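Local atomic coordinates of amino acid ABC transporter, periplasmic amino acid-binding protein (Brucella ovis, PDB entry 4Z9N), a protein that probably acts as the periplasmic solute-binding component of an amino acid ABC transporter, here holding glutathione. Residues 125-130 with 202-207; 135-140 with 180-185; 144-149 with 207-212. One frame throughout, in Å; residues are numbered along the deposited sequence.

Interaction 1: residues 125-130 with 202-207; sequences NSALQL and VILPEI
The carboxylate of Glu206 receives two donors from the 125-130 loop, one on each oxygen and both from above its plane. Ser126 OG gives a short hydrogen bond to Glu206 OE2 at 2.5 Å, while the backbone N of Ala127 reaches Glu206 OE1 at 2.8 Å. The second bond is almost straight at the hydrogen, 174°. Its donor nevertheless stands 68° out of the carboxylate plane. A bend at chi2 (79°) carries Glu206 CD off an extended course, and on the way CB and CG pass the methyl of Ala127.

Ser126 works in two directions. Its OG, anti to its own backbone N, donates a hydrogen bond to Glu206 OE2 and at the same time accepts from Leu128 N at 3.0 Å, closing an ST turn at the start of the short 3-10 segment. Gln129 OE1 braces the same loop by accepting from Asn125 N.

Beside this polar site lies an apolar one. Leu204 and Leu130 meet tip to tip, CD1 to CD1 at 4.0 Å, and the same Leu204 CD1 rests against the peptide between Ser126 and Ala127. Its other methyl, CD2, covers the carbonyl carbon of Asn125, whose O lies 3.4 Å from Pro205 CD. Phe114 of strand 101-117 backs Ala127 and Leu130, and Tyr150 of helix 142-153 touches Ala127, Leu128 and Glu206. The contact thus joins the connection that follows strand 101-117 to the chain leaving strand 201-203.

As an example of a carboxylate satisfying loop donors, Glu206 takes a hydroxyl and a backbone N-H together; these two donors would be expected to stabilise its negative charge and to fix the rotation of the carboxylate.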
ATOM      1  N   ASN D 125      -7.111   9.564  32.529  1.00 30.97           N
ATOM      2  CA  ASN D 125      -7.454  10.050  31.198  1.00 27.96           C
ATOM      3  C   ASN D 125      -6.297   9.887  30.221  1.00 26.13           C
ATOM      4  O   ASN D 125      -6.328  10.427  29.123  1.00 28.79           O
ATOM      5  CB  ASN D 125      -7.895  11.523  31.248  1.00 40.08           C
ATOM      6  CG  ASN D 125      -6.781  12.467  31.680  1.00 45.84           C
ATOM      7  OD1 ASN D 125      -5.733  12.041  32.160  1.00 47.88           O
ATOM      8  ND2 ASN D 125      -7.020  13.764  31.531  1.00 50.26           N
ATOM      9  N   SER D 126      -5.275   9.141  30.617  1.00 25.18           N
ATOM     10  CA  SER D 126      -4.135   8.931  29.737  1.00 24.53           C
ATOM     11  C   SER D 126      -3.484   7.582  30.012  1.00 23.31           C
ATOM     12  O   SER D 126      -3.411   7.146  31.162  1.00 28.87           O
ATOM     13  CB  SER D 126      -3.109  10.051  29.912  1.00 24.27           C
ATOM     14  OG  SER D 126      -1.891   9.715  29.272  1.00 24.72           O
ATOM     15  N   ALA D 127      -2.994   6.930  28.964  1.00 20.78           N
ATOM     16  CA  ALA D 127      -2.305   5.661  29.153  1.00 19.72           C
ATOM     17  C   ALA D 127      -1.043   5.862  29.981  1.00 21.84           C
ATOM     18  O   ALA D 127      -0.510   4.910  30.534  1.00 19.84           O
ATOM     19  CB  ALA D 127      -1.959   5.018  27.817  1.00 18.77           C
ATOM     20  N   LEU D 128      -0.559   7.099  30.062  1.00 21.88           N
ATOM     21  CA  LEU D 128       0.655   7.372  30.827  1.00 25.06           C
ATOM     22  C   LEU D 128       0.379   7.361  32.332  1.00 27.64           C
ATOM     23  O   LEU D 128       1.293   7.501  33.145  1.00 28.13           O
ATOM     24  CB  LEU D 128       1.276   8.705  30.400  1.00 29.47           C
ATOM     25  CG  LEU D 128       1.959   8.683  29.024  1.00 30.59           C
ATOM     26  CD1 LEU D 128       2.497  10.064  28.628  1.00 28.27           C
ATOM     27  CD2 LEU D 128       3.070   7.634  28.981  1.00 29.41           C
ATOM     28  N   GLN D 129      -0.881   7.183  32.711  1.00 25.55           N
ATOM     29  CA  GLN D 129      -1.210   7.099  34.127  1.00 28.97           C
ATOM     30  C   GLN D 129      -1.428   5.648  34.554  1.00 29.06           C
ATOM     31  O   GLN D 129      -1.964   5.372  35.634  1.00 25.25           O
ATOM     32  CB  GLN D 129      -2.439   7.943  34.438  1.00 28.85           C
ATOM     33  CG  GLN D 129      -2.367   9.364  33.903  1.00 31.39           C
ATOM     34  CD  GLN D 129      -3.690  10.074  34.024  1.00 37.16           C
ATOM     35  OE1 GLN D 129      -4.723   9.538  33.637  1.00 33.28           O
ATOM     36  NE2 GLN D 129      -3.671  11.289  34.563  1.00 46.40           N
ATOM     37  N   LEU D 130      -0.976   4.722  33.718  1.00 26.05           N
ATOM     38  CA  LEU D 130      -1.240   3.304  33.944  1.00 24.16           C
ATOM     39  C   LEU D 130      -0.084   2.539  34.579  1.00 24.47           C
ATOM     40  O   LEU D 130      -0.095   1.312  34.575  1.00 23.06           O
ATOM     41  CB  LEU D 130      -1.626   2.624  32.626  1.00 20.48           C
ATOM     42  CG  LEU D 130      -2.989   3.051  32.069  1.00 20.86           C
ATOM     43  CD1 LEU D 130      -3.258   2.322  30.759  1.00 19.42           C
ATOM     44  CD2 LEU D 130      -4.107   2.810  33.080  1.00 22.12           C
ATOM     45  N   VAL D 202     -13.960   3.465  28.662  1.00 27.11           N
ATOM     46  CA  VAL D 202     -13.369   4.549  27.907  1.00 26.48           C
ATOM     47  C   VAL D 202     -12.120   4.057  27.200  1.00 26.15           C
ATOM     48  O   VAL D 202     -11.282   3.407  27.814  1.00 26.60           O
ATOM     49  CB  VAL D 202     -13.039   5.738  28.825  1.00 32.64           C
ATOM     50  CG1 VAL D 202     -12.271   6.809  28.051  1.00 35.66           C
ATOM     51  CG2 VAL D 202     -14.316   6.322  29.403  1.00 36.18           C
ATOM     52  N   ILE D 203     -12.008   4.353  25.911  1.00 23.91           N
ATOM     53  CA  ILE D 203     -10.758   4.115  25.186  1.00 22.38           C
ATOM     54  C   ILE D 203      -9.899   5.360  25.340  1.00 26.59           C
ATOM     55  O   ILE D 203     -10.319   6.464  24.966  1.00 24.29           O
ATOM     56  CB  ILE D 203     -11.015   3.782  23.719  1.00 21.58           C
ATOM     57  CG1 ILE D 203     -11.880   2.524  23.600  1.00 25.98           C
ATOM     58  CG2 ILE D 203      -9.701   3.653  22.951  1.00 20.14           C
ATOM     59  CD1 ILE D 203     -12.381   2.250  22.179  1.00 28.83           C
ATOM     60  N   LEU D 204      -8.714   5.192  25.916  1.00 21.83           N
ATOM     61  CA  LEU D 204      -7.842   6.320  26.208  1.00 24.26           C
ATOM     62  C   LEU D 204      -7.280   6.861  24.898  1.00 25.76           C
ATOM     63  O   LEU D 204      -7.293   6.157  23.884  1.00 20.12           O
ATOM     64  CB  LEU D 204      -6.721   5.913  27.179  1.00 23.79           C
ATOM     65  CG  LEU D 204      -7.216   5.411  28.538  1.00 22.79           C
ATOM     66  CD1 LEU D 204      -6.098   4.853  29.387  1.00 27.66           C
ATOM     67  CD2 LEU D 204      -7.948   6.520  29.277  1.00 24.34           C
ATOM     68  N   PRO D 205      -6.804   8.119  24.908  1.00 25.10           N
ATOM     69  CA  PRO D 205      -6.410   8.755  23.647  1.00 23.16           C
ATOM     70  C   PRO D 205      -5.173   8.149  22.981  1.00 23.07           C
ATOM     71  O   PRO D 205      -5.070   8.202  21.757  1.00 20.79           O
ATOM     72  CB  PRO D 205      -6.123  10.206  24.062  1.00 25.65           C
ATOM     73  CG  PRO D 205      -6.779  10.380  25.392  1.00 29.00           C
ATOM     74  CD  PRO D 205      -6.676   9.045  26.046  1.00 26.81           C
ATOM     75  N   GLU D 206      -4.247   7.602  23.763  1.00 19.75           N
ATOM     76  CA  GLU D 206      -2.951   7.186  23.213  1.00 21.22           C
ATOM     77  C   GLU D 206      -3.038   6.025  22.214  1.00 21.70           C
ATOM     78  O   GLU D 206      -3.723   5.024  22.451  1.00 22.47           O
ATOM     79  CB  GLU D 206      -1.995   6.799  24.349  1.00 25.22           C
ATOM     80  CG  GLU D 206      -1.416   7.983  25.138  1.00 28.81           C
ATOM     81  CD  GLU D 206      -2.380   8.566  26.162  1.00 26.81           C
ATOM     82  OE1 GLU D 206      -3.465   7.984  26.379  1.00 23.34           O
ATOM     83  OE2 GLU D 206      -2.038   9.614  26.760  1.00 28.79           O
ATOM     84  N   ILE D 207      -2.328   6.177  21.098  1.00 16.19           N
ATOM     85  CA  ILE D 207      -2.156   5.110  20.115  1.00 15.20           C
ATOM     86  C   ILE D 207      -0.683   4.795  20.059  1.00 15.97           C
ATOM     87  O   ILE D 207       0.106   5.668  19.700  1.00 17.84           O
ATOM     88  CB  ILE D 207      -2.684   5.521  18.742  1.00 23.18           C
ATOM     89  CG1 ILE D 207      -4.185   5.799  18.835  1.00 27.46           C
ATOM     90  CG2 ILE D 207      -2.322   4.462  17.681  1.00 22.49           C
ATOM     91  CD1 ILE D 207      -4.752   6.493  17.634  1.00 33.73           C
TER

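Interaction 2: residues 135-140 with 180-185; sequences ICVQAG and AYTTDQ. With GSH (glutathione), chain U.
Parallel pairing of two buried strands, 135-138 and 180-182, brings Ile135 opposite Ala180 and Cys136 opposite Tyr181 in the mixed sheet of one lobe. The axes of these short strands run 27° from parallel, and two backbone hydrogen bonds join the strands: Cys136 N to Ala180 O at 2.9 Å, and Thr182 N to Cys136 O at 3.2 Å.

On the face carrying Ile135 and Ala180, Ile135 CG1 packs on Ala180 CB at 3.9 Å. Farther along, Val137 and Thr182 run alongside each other in the same direction, with Val137 CG2 3.7 Å from Thr182 CG2. Thr182 OG1 hydrogen-bonds Gly113 O. The other face bears Cys136, disulfide-bonded to Cys178. In the one conformer given of two deposited, chi1 (68°) places SG between the backbone N and the carbonyl carbon, over the CD2 side of the Tyr181 ring and 3.7 Å from its centroid, a sulfur-aromatic contact that is therefore tentative.

By Thr182 the strands have spread, and a water bridges Gln138 N and Thr182 O. A second water donates to both Gln138 OE1 and Tyr181 OH, the latter also bonded to Asn170. The diverging ends lead to glutathione. Gln138 grips one end with both amide atoms: OE1 accepts from ligand N3 at 2.9 Å and NE2 gives to ligand O32 at 2.8 Å. Asp184 OD2 accepts from the amino nitrogen N1 at 2.6 Å. Arg73, Arg95 and other residues complete the pocket. Ligand-binding groups at the carboxyl ends of parallel strands are typical of the alpha/beta lobes of periplasmic binding proteins.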
ATOM      1  N   ILE D 135      -2.836  -5.221  33.141  1.00 18.85           N
ATOM      2  CA  ILE D 135      -3.409  -5.029  31.815  1.00 18.06           C
ATOM      3  C   ILE D 135      -3.506  -6.345  31.062  1.00 23.10           C
ATOM      4  O   ILE D 135      -2.496  -7.022  30.831  1.00 19.11           O
ATOM      5  CB  ILE D 135      -2.602  -4.000  31.022  1.00 18.81           C
ATOM      6  CG1 ILE D 135      -2.442  -2.718  31.853  1.00 22.02           C
ATOM      7  CG2 ILE D 135      -3.298  -3.701  29.686  1.00 16.59           C
ATOM      8  CD1 ILE D 135      -1.754  -1.600  31.124  1.00 22.78           C
ATOM      9  N   CYS D 136      -4.716  -6.696  30.635  0.89 17.69           N
ATOM     10  CA  CYS D 136      -4.875  -7.966  29.950  0.89 17.33           C
ATOM     11  C   CYS D 136      -4.505  -7.821  28.491  0.89 16.17           C
ATOM     12  O   CYS D 136      -4.713  -6.785  27.854  0.89 15.81           O
ATOM     13  CB  CYS D 136      -6.287  -8.526  30.085  0.89 24.73           C
ATOM     14  SG  CYS D 136      -7.519  -7.609  29.243  0.89 27.71           S
ATOM     15  N   VAL D 137      -3.929  -8.890  27.976  1.00 15.71           N
ATOM     16  CA  VAL D 137      -3.467  -8.906  26.588  1.00 16.54           C
ATOM     17  C   VAL D 137      -3.434 -10.367  26.137  1.00 17.48           C
ATOM     18  O   VAL D 137      -3.248 -11.263  26.960  1.00 15.99           O
ATOM     19  CB  VAL D 137      -2.081  -8.231  26.442  1.00 14.86           C
ATOM     20  CG1 VAL D 137      -0.997  -9.066  27.121  1.00 17.07           C
ATOM     21  CG2 VAL D 137      -1.731  -8.016  24.961  1.00 13.73           C
ATOM     22  N   GLN D 138      -3.612 -10.609  24.840  1.00 18.35           N
ATOM     23  CA  GLN D 138      -3.502 -11.979  24.333  1.00 18.43           C
ATOM     24  C   GLN D 138      -2.106 -12.357  23.876  1.00 15.73           C
ATOM     25  O   GLN D 138      -1.391 -11.551  23.293  1.00 14.32           O
ATOM     26  CB  GLN D 138      -4.468 -12.205  23.183  1.00 17.32           C
ATOM     27  CG  GLN D 138      -5.781 -12.744  23.646  1.00 19.50           C
ATOM     28  CD  GLN D 138      -6.691 -13.030  22.489  1.00 22.88           C
ATOM     29  OE1 GLN D 138      -7.544 -12.224  22.165  1.00 20.40           O
ATOM     30  NE2 GLN D 138      -6.497 -14.174  21.841  1.00 21.88           N
ATOM     31  N   ALA D 139      -1.735 -13.596  24.167  1.00 16.12           N
ATOM     32  CA  ALA D 139      -0.503 -14.174  23.646  1.00 17.36           C
ATOM     33  C   ALA D 139      -0.586 -14.311  22.121  1.00 18.25           C
ATOM     34  O   ALA D 139      -1.686 -14.414  21.553  1.00 16.34           O
ATOM     35  CB  ALA D 139      -0.247 -15.536  24.291  1.00 18.80           C
ATOM     36  N   GLY D 140       0.577 -14.336  21.477  1.00 16.31           N
ATOM     37  CA  GLY D 140       0.661 -14.507  20.039  1.00 17.25           C
ATOM     38  C   GLY D 140       0.201 -13.283  19.259  1.00 15.55           C
ATOM     39  O   GLY D 140      -0.291 -13.423  18.149  1.00 16.54           O
ATOM     40  N   ALA D 180      -7.015  -2.753  33.038  1.00 23.96           N
ATOM     41  CA  ALA D 180      -7.111  -2.228  31.680  1.00 22.96           C
ATOM     42  C   ALA D 180      -7.020  -3.362  30.666  1.00 23.01           C
ATOM     43  O   ALA D 180      -6.613  -4.483  30.995  1.00 22.06           O
ATOM     44  CB  ALA D 180      -6.020  -1.193  31.423  1.00 22.28           C
ATOM     45  N   TYR D 181      -7.423  -3.050  29.442  1.00 21.95           N
ATOM     46  CA  TYR D 181      -7.443  -3.986  28.327  1.00 21.47           C
ATOM     47  C   TYR D 181      -6.627  -3.346  27.211  1.00 19.90           C
ATOM     48  O   TYR D 181      -6.800  -2.152  26.934  1.00 19.41           O
ATOM     49  CB  TYR D 181      -8.892  -4.233  27.875  1.00 22.84           C
ATOM     50  CG  TYR D 181      -9.145  -5.463  27.020  1.00 20.93           C
ATOM     51  CD1 TYR D 181      -8.585  -5.587  25.749  1.00 19.81           C
ATOM     52  CD2 TYR D 181      -9.990  -6.475  27.467  1.00 25.50           C
ATOM     53  CE1 TYR D 181      -8.839  -6.720  24.966  1.00 21.91           C
ATOM     54  CE2 TYR D 181     -10.251  -7.599  26.696  1.00 21.80           C
ATOM     55  CZ  TYR D 181      -9.676  -7.714  25.446  1.00 20.69           C
ATOM     56  OH  TYR D 181      -9.940  -8.837  24.685  1.00 22.35           O
ATOM     57  N   THR D 182      -5.741  -4.097  26.563  1.00 18.55           N
ATOM     58  CA  THR D 182      -5.074  -3.528  25.403  1.00 17.51           C
ATOM     59  C   THR D 182      -5.247  -4.420  24.178  1.00 23.16           C
ATOM     60  O   THR D 182      -5.168  -5.653  24.263  1.00 17.05           O
ATOM     61  CB  THR D 182      -3.551  -3.263  25.650  1.00 16.97           C
ATOM     62  OG1 THR D 182      -3.008  -2.542  24.537  1.00 17.00           O
ATOM     63  CG2 THR D 182      -2.754  -4.572  25.825  1.00 17.06           C
ATOM     64  N   THR D 183      -5.526  -3.771  23.052  1.00 18.23           N
ATOM     65  CA  THR D 183      -5.540  -4.406  21.737  1.00 16.81           C
ATOM     66  C   THR D 183      -5.700  -3.295  20.698  1.00 16.03           C
ATOM     67  O   THR D 183      -5.576  -2.110  21.029  1.00 16.00           O
ATOM     68  CB  THR D 183      -6.671  -5.478  21.588  1.00 16.49           C
ATOM     69  OG1 THR D 183      -6.595  -6.065  20.280  1.00 18.14           O
ATOM     70  CG2 THR D 183      -8.044  -4.880  21.780  1.00 19.56           C
ATOM     71  N   ASP D 184      -5.946  -3.665  19.443  1.00 16.40           N
ATOM     72  CA  ASP D 184      -6.154  -2.663  18.391  1.00 16.76           C
ATOM     73  C   ASP D 184      -7.364  -1.818  18.712  1.00 18.60           C
ATOM     74  O   ASP D 184      -8.330  -2.311  19.304  1.00 17.77           O
ATOM     75  CB  ASP D 184      -6.316  -3.350  17.043  1.00 15.41           C
ATOM     76  CG  ASP D 184      -5.114  -4.180  16.698  1.00 14.76           C
ATOM     77  OD1 ASP D 184      -3.999  -3.688  16.964  1.00 15.21           O
ATOM     78  OD2 ASP D 184      -5.267  -5.323  16.202  1.00 15.28           O
ATOM     79  N   GLN D 185      -7.327  -0.543  18.339  1.00 15.50           N
ATOM     80  CA  GLN D 185      -8.385   0.342  18.789  1.00 16.45           C
ATOM     81  C   GLN D 185      -9.757  -0.095  18.268  1.00 18.87           C
ATOM     82  O   GLN D 185     -10.747  -0.078  19.024  1.00 18.13           O
ATOM     83  CB  GLN D 185      -8.092   1.779  18.364  1.00 21.26           C
ATOM     84  CG  GLN D 185      -9.162   2.743  18.773  1.00 30.70           C
ATOM     85  CD  GLN D 185      -8.937   4.107  18.171  1.00 40.89           C
ATOM     86  OE1 GLN D 185      -8.064   4.853  18.609  1.00 48.25           O
ATOM     87  NE2 GLN D 185      -9.683   4.414  17.120  1.00 39.33           N
TER
HETATM   88  N1  GSH U 401      -3.622  -7.078  15.153  1.00 12.03           N
HETATM   89  CA1 GSH U 401      -2.945  -7.770  16.251  1.00 10.27           C
HETATM   90  C1  GSH U 401      -2.077  -8.879  15.661  1.00 12.10           C
HETATM   91  O11 GSH U 401      -1.289  -9.510  16.420  1.00 15.66           O
HETATM   92  O12 GSH U 401      -2.147  -9.175  14.436  1.00 11.89           O
HETATM   93  CB1 GSH U 401      -3.940  -8.410  17.232  1.00  9.38           C
HETATM   94  CG1 GSH U 401      -4.812  -9.425  16.468  1.00 10.87           C
HETATM   95  CD1 GSH U 401      -5.616 -10.239  17.475  1.00 16.59           C
HETATM   96  OE1 GSH U 401      -5.558 -11.429  17.510  1.00 17.25           O
HETATM   97  N2  GSH U 401      -6.471  -9.524  18.392  1.00 15.97           N
HETATM   98  CA2 GSH U 401      -7.215 -10.301  19.367  1.00 18.95           C
HETATM   99  C2  GSH U 401      -8.214 -11.260  18.703  1.00 16.60           C
HETATM  100  O2  GSH U 401      -8.600 -11.144  17.584  1.00 16.80           O
HETATM  101  CB2 GSH U 401      -7.853  -9.380  20.412  1.00 18.47           C
HETATM  102  SG2 GSH U 401      -9.215  -8.397  19.725  1.00 23.59           S
HETATM  103  N3  GSH U 401      -8.652 -12.386  19.500  1.00 16.84           N
HETATM  104  CA3 GSH U 401      -9.580 -13.335  18.950  1.00 20.58           C
HETATM  105  C3  GSH U 401      -9.007 -14.740  19.141  1.00 19.23           C
HETATM  106  O31 GSH U 401      -9.761 -15.730  18.951  1.00 23.49           O
HETATM  107  O32 GSH U 401      -7.792 -14.906  19.468  1.00 19.53           O
HETATM  108  O   HOH W   1      -5.150  -8.358  23.410  1.00 13.46           O
HETATM  109  O   HOH W   2      -7.378  -9.928  23.768  1.00 16.93           O

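Interaction 3: residues 144-149 with 207-212; sequences ELNMAD and IISKEP
Asn146 and Glu211 reach toward each other tip to tip, with ND2 2.8 Å from OE2 and the amide and carboxylate planes 60° apart; the angle is too poor for a hydrogen bond. Ser209 completes this close part: its CB lies 3.3 Å from Asn146 ND2, while its OG donates to Glu211 OE2 at 2.7 Å, on the anti side of the carboxylate. The bend at chi2 (-85°) swings Glu211 CD toward Asn146. Glu211 OE1 is hydrogen-bonded to Thr90 and Thr142, Asn146 ND2 to Gln112 OE1; the strongest partner of Asn146 is Arg328 of the second subunit. Beside these tips a water bridges Asn146 ND2, weakly, and Lys210 O.

Here helix 142-153 leans on the chain entering strand 211-218, which pairs antiparallel with strand 101-117, consistent with the hinge strands that join the two lobes in this family. Glu211 also touches glutathione.

Away from the polar tips the fit is looser. Within 144-149, Ile208 CD1 meets Asn146 (O and CB) and Met147 CA. A water on this side lies 3.0 Å from Ile208 O and may donate to it, its approach to Asn146 O being weak. The second subunit covers the Lys210 flank, its Glu240 salt-bridged to Lys210 NZ.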
ATOM      1  N   GLU D 144       1.061  -7.682  22.540  1.00 14.38           N
ATOM      2  CA  GLU D 144       1.820  -8.031  23.734  1.00 15.29           C
ATOM      3  C   GLU D 144       3.233  -7.431  23.680  1.00 17.59           C
ATOM      4  O   GLU D 144       3.739  -6.927  24.681  1.00 17.32           O
ATOM      5  CB  GLU D 144       1.886  -9.557  23.886  1.00 18.09           C
ATOM      6  CG  GLU D 144       2.692 -10.008  25.088  1.00 27.42           C
ATOM      7  CD  GLU D 144       2.914 -11.517  25.132  1.00 36.60           C
ATOM      8  OE1 GLU D 144       2.911 -12.170  24.065  1.00 37.28           O
ATOM      9  OE2 GLU D 144       3.121 -12.044  26.243  1.00 44.68           O
ATOM     10  N   LEU D 145       3.858  -7.473  22.502  1.00 13.35           N
ATOM     11  CA  LEU D 145       5.215  -6.942  22.358  1.00 13.09           C
ATOM     12  C   LEU D 145       5.227  -5.417  22.442  1.00 16.31           C
ATOM     13  O   LEU D 145       6.111  -4.831  23.072  1.00 13.95           O
ATOM     14  CB  LEU D 145       5.835  -7.396  21.027  1.00 14.40           C
ATOM     15  CG  LEU D 145       5.811  -8.915  20.781  1.00 21.18           C
ATOM     16  CD1 LEU D 145       6.408  -9.284  19.422  1.00 20.25           C
ATOM     17  CD2 LEU D 145       6.541  -9.647  21.909  1.00 24.69           C
ATOM     18  N   ASN D 146       4.264  -4.772  21.784  1.00 11.47           N
ATOM     19  CA  ASN D 146       4.222  -3.307  21.788  1.00 13.51           C
ATOM     20  C   ASN D 146       3.994  -2.765  23.196  1.00 14.09           C
ATOM     21  O   ASN D 146       4.533  -1.710  23.539  1.00 15.78           O
ATOM     22  CB  ASN D 146       3.119  -2.757  20.892  1.00 14.21           C
ATOM     23  CG  ASN D 146       3.313  -3.096  19.428  1.00 18.66           C
ATOM     24  OD1 ASN D 146       4.432  -3.211  18.941  1.00 17.50           O
ATOM     25  ND2 ASN D 146       2.203  -3.258  18.717  1.00 18.81           N
ATOM     26  N   MET D 147       3.164  -3.446  23.993  1.00 11.46           N
ATOM     27  CA  MET D 147       2.886  -2.941  25.338  1.00 12.54           C
ATOM     28  C   MET D 147       4.155  -2.958  26.177  1.00 13.52           C
ATOM     29  O   MET D 147       4.450  -2.001  26.879  1.00 15.52           O
ATOM     30  CB  MET D 147       1.802  -3.740  26.044  1.00 16.24           C
ATOM     31  CG  MET D 147       1.617  -3.280  27.486  1.00 19.01           C
ATOM     32  SD  MET D 147       0.106  -3.896  28.241  1.00 18.38           S
ATOM     33  CE  MET D 147       0.326  -5.671  28.089  1.00 18.68           C
ATOM     34  N   ALA D 148       4.906  -4.046  26.100  1.00 13.98           N
ATOM     35  CA  ALA D 148       6.171  -4.109  26.813  1.00 15.67           C
ATOM     36  C   ALA D 148       7.046  -2.918  26.402  1.00 16.69           C
ATOM     37  O   ALA D 148       7.625  -2.235  27.257  1.00 15.37           O
ATOM     38  CB  ALA D 148       6.877  -5.434  26.544  1.00 16.91           C
ATOM     39  N   ASP D 149       7.138  -2.668  25.092  1.00 15.11           N
ATOM     40  CA  ASP D 149       7.963  -1.567  24.581  1.00 15.61           C
ATOM     41  C   ASP D 149       7.541  -0.236  25.194  1.00 16.53           C
ATOM     42  O   ASP D 149       8.375   0.585  25.604  1.00 16.67           O
ATOM     43  CB  ASP D 149       7.851  -1.439  23.058  1.00 18.90           C
ATOM     44  CG  ASP D 149       8.548  -2.550  22.299  1.00 22.98           C
ATOM     45  OD1 ASP D 149       9.379  -3.277  22.885  1.00 21.61           O
ATOM     46  OD2 ASP D 149       8.260  -2.672  21.085  1.00 19.86           O
ATOM     47  N   ILE D 207      -2.328   6.177  21.098  1.00 16.19           N
ATOM     48  CA  ILE D 207      -2.156   5.110  20.115  1.00 15.20           C
ATOM     49  C   ILE D 207      -0.683   4.795  20.059  1.00 15.97           C
ATOM     50  O   ILE D 207       0.106   5.668  19.700  1.00 17.84           O
ATOM     51  CB  ILE D 207      -2.684   5.521  18.742  1.00 23.18           C
ATOM     52  CG1 ILE D 207      -4.185   5.799  18.835  1.00 27.46           C
ATOM     53  CG2 ILE D 207      -2.322   4.462  17.681  1.00 22.49           C
ATOM     54  CD1 ILE D 207      -4.752   6.493  17.634  1.00 33.73           C
ATOM     55  N   ILE D 208      -0.297   3.564  20.406  1.00 14.18           N
ATOM     56  CA  ILE D 208       1.115   3.293  20.641  1.00 16.19           C
ATOM     57  C   ILE D 208       1.783   2.463  19.551  1.00 19.21           C
ATOM     58  O   ILE D 208       2.942   2.099  19.698  1.00 17.04           O
ATOM     59  CB  ILE D 208       1.333   2.604  22.013  1.00 15.67           C
ATOM     60  CG1 ILE D 208       0.799   1.170  22.006  1.00 16.45           C
ATOM     61  CG2 ILE D 208       0.682   3.418  23.128  1.00 16.11           C
ATOM     62  CD1 ILE D 208       1.318   0.302  23.172  1.00 17.75           C
ATOM     63  N   SER D 209       1.077   2.171  18.463  1.00 12.61           N
ATOM     64  CA  SER D 209       1.670   1.353  17.399  1.00 13.46           C
ATOM     65  C   SER D 209       0.955   1.584  16.089  1.00 15.95           C
ATOM     66  O   SER D 209      -0.143   2.133  16.069  1.00 14.04           O
ATOM     67  CB  SER D 209       1.587  -0.127  17.748  1.00 17.09           C
ATOM     68  OG  SER D 209       0.239  -0.557  17.654  1.00 13.57           O
ATOM     69  N   LYS D 210       1.590   1.149  15.005  1.00 12.71           N
ATOM     70  CA  LYS D 210       0.923   1.002  13.720  1.00 10.90           C
ATOM     71  C   LYS D 210       0.447  -0.438  13.573  1.00 10.81           C
ATOM     72  O   LYS D 210       1.231  -1.380  13.754  1.00 11.56           O
ATOM     73  CB  LYS D 210       1.873   1.360  12.572  1.00 10.51           C
ATOM     74  CG  LYS D 210       2.194   2.848  12.495  1.00 11.97           C
ATOM     75  CD  LYS D 210       3.179   3.137  11.360  1.00 10.44           C
ATOM     76  CE  LYS D 210       4.589   2.728  11.766  1.00 12.30           C
ATOM     77  NZ  LYS D 210       5.572   3.284  10.744  1.00 10.87           N
ATOM     78  N   GLU D 211      -0.835  -0.618  13.257  1.00 11.07           N
ATOM     79  CA  GLU D 211      -1.386  -1.963  13.087  1.00 11.16           C
ATOM     80  C   GLU D 211      -2.196  -2.044  11.798  1.00 11.58           C
ATOM     81  O   GLU D 211      -3.431  -1.990  11.805  1.00 11.68           O
ATOM     82  CB  GLU D 211      -2.265  -2.372  14.284  1.00 14.28           C
ATOM     83  CG  GLU D 211      -1.620  -2.182  15.639  1.00 14.49           C
ATOM     84  CD  GLU D 211      -0.725  -3.333  16.102  1.00 16.97           C
ATOM     85  OE1 GLU D 211      -0.626  -4.383  15.423  1.00 13.01           O
ATOM     86  OE2 GLU D 211      -0.113  -3.171  17.186  1.00 19.01           O
ATOM     87  N   PRO D 212      -1.498  -2.139  10.662  1.00 11.15           N
ATOM     88  CA  PRO D 212      -2.216  -2.296   9.396  1.00 10.91           C
ATOM     89  C   PRO D 212      -2.735  -3.733   9.216  1.00 11.18           C
ATOM     90  O   PRO D 212      -1.943  -4.681   9.131  1.00 12.50           O
ATOM     91  CB  PRO D 212      -1.152  -1.916   8.351  1.00 10.46           C
ATOM     92  CG  PRO D 212       0.175  -2.291   9.027  1.00 11.00           C
ATOM     93  CD  PRO D 212      -0.051  -1.931  10.481  1.00 11.83           C
TER
HETATM   94  O   HOH W   3       2.729  -3.357  15.424  1.00 16.50           O
HETATM   95  O   HOH W   4       4.932   1.233  21.727  1.00 34.68           O

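Overall arrangement
All three contacts gather on one side of the chain's centre and reach the same mixed sheet. Interaction 2 is its buried core, with backbone pairing and aliphatic packing that give way to ligand bonds at the strand ends. Interaction 1 lies farther out and is partly exposed, and polar groups of the loop share it with leucines. Interaction 3, about 10 Å from interaction 2 between centres, is also buried, with polar tips beside one isoleucine, and lies close to the second subunit. Met147 of interaction 3 packs on Ile135 and Val137 of interaction 2, Leu130 of interaction 1 meets Ile135, and Ile207 belongs to both interactions 1 and 3.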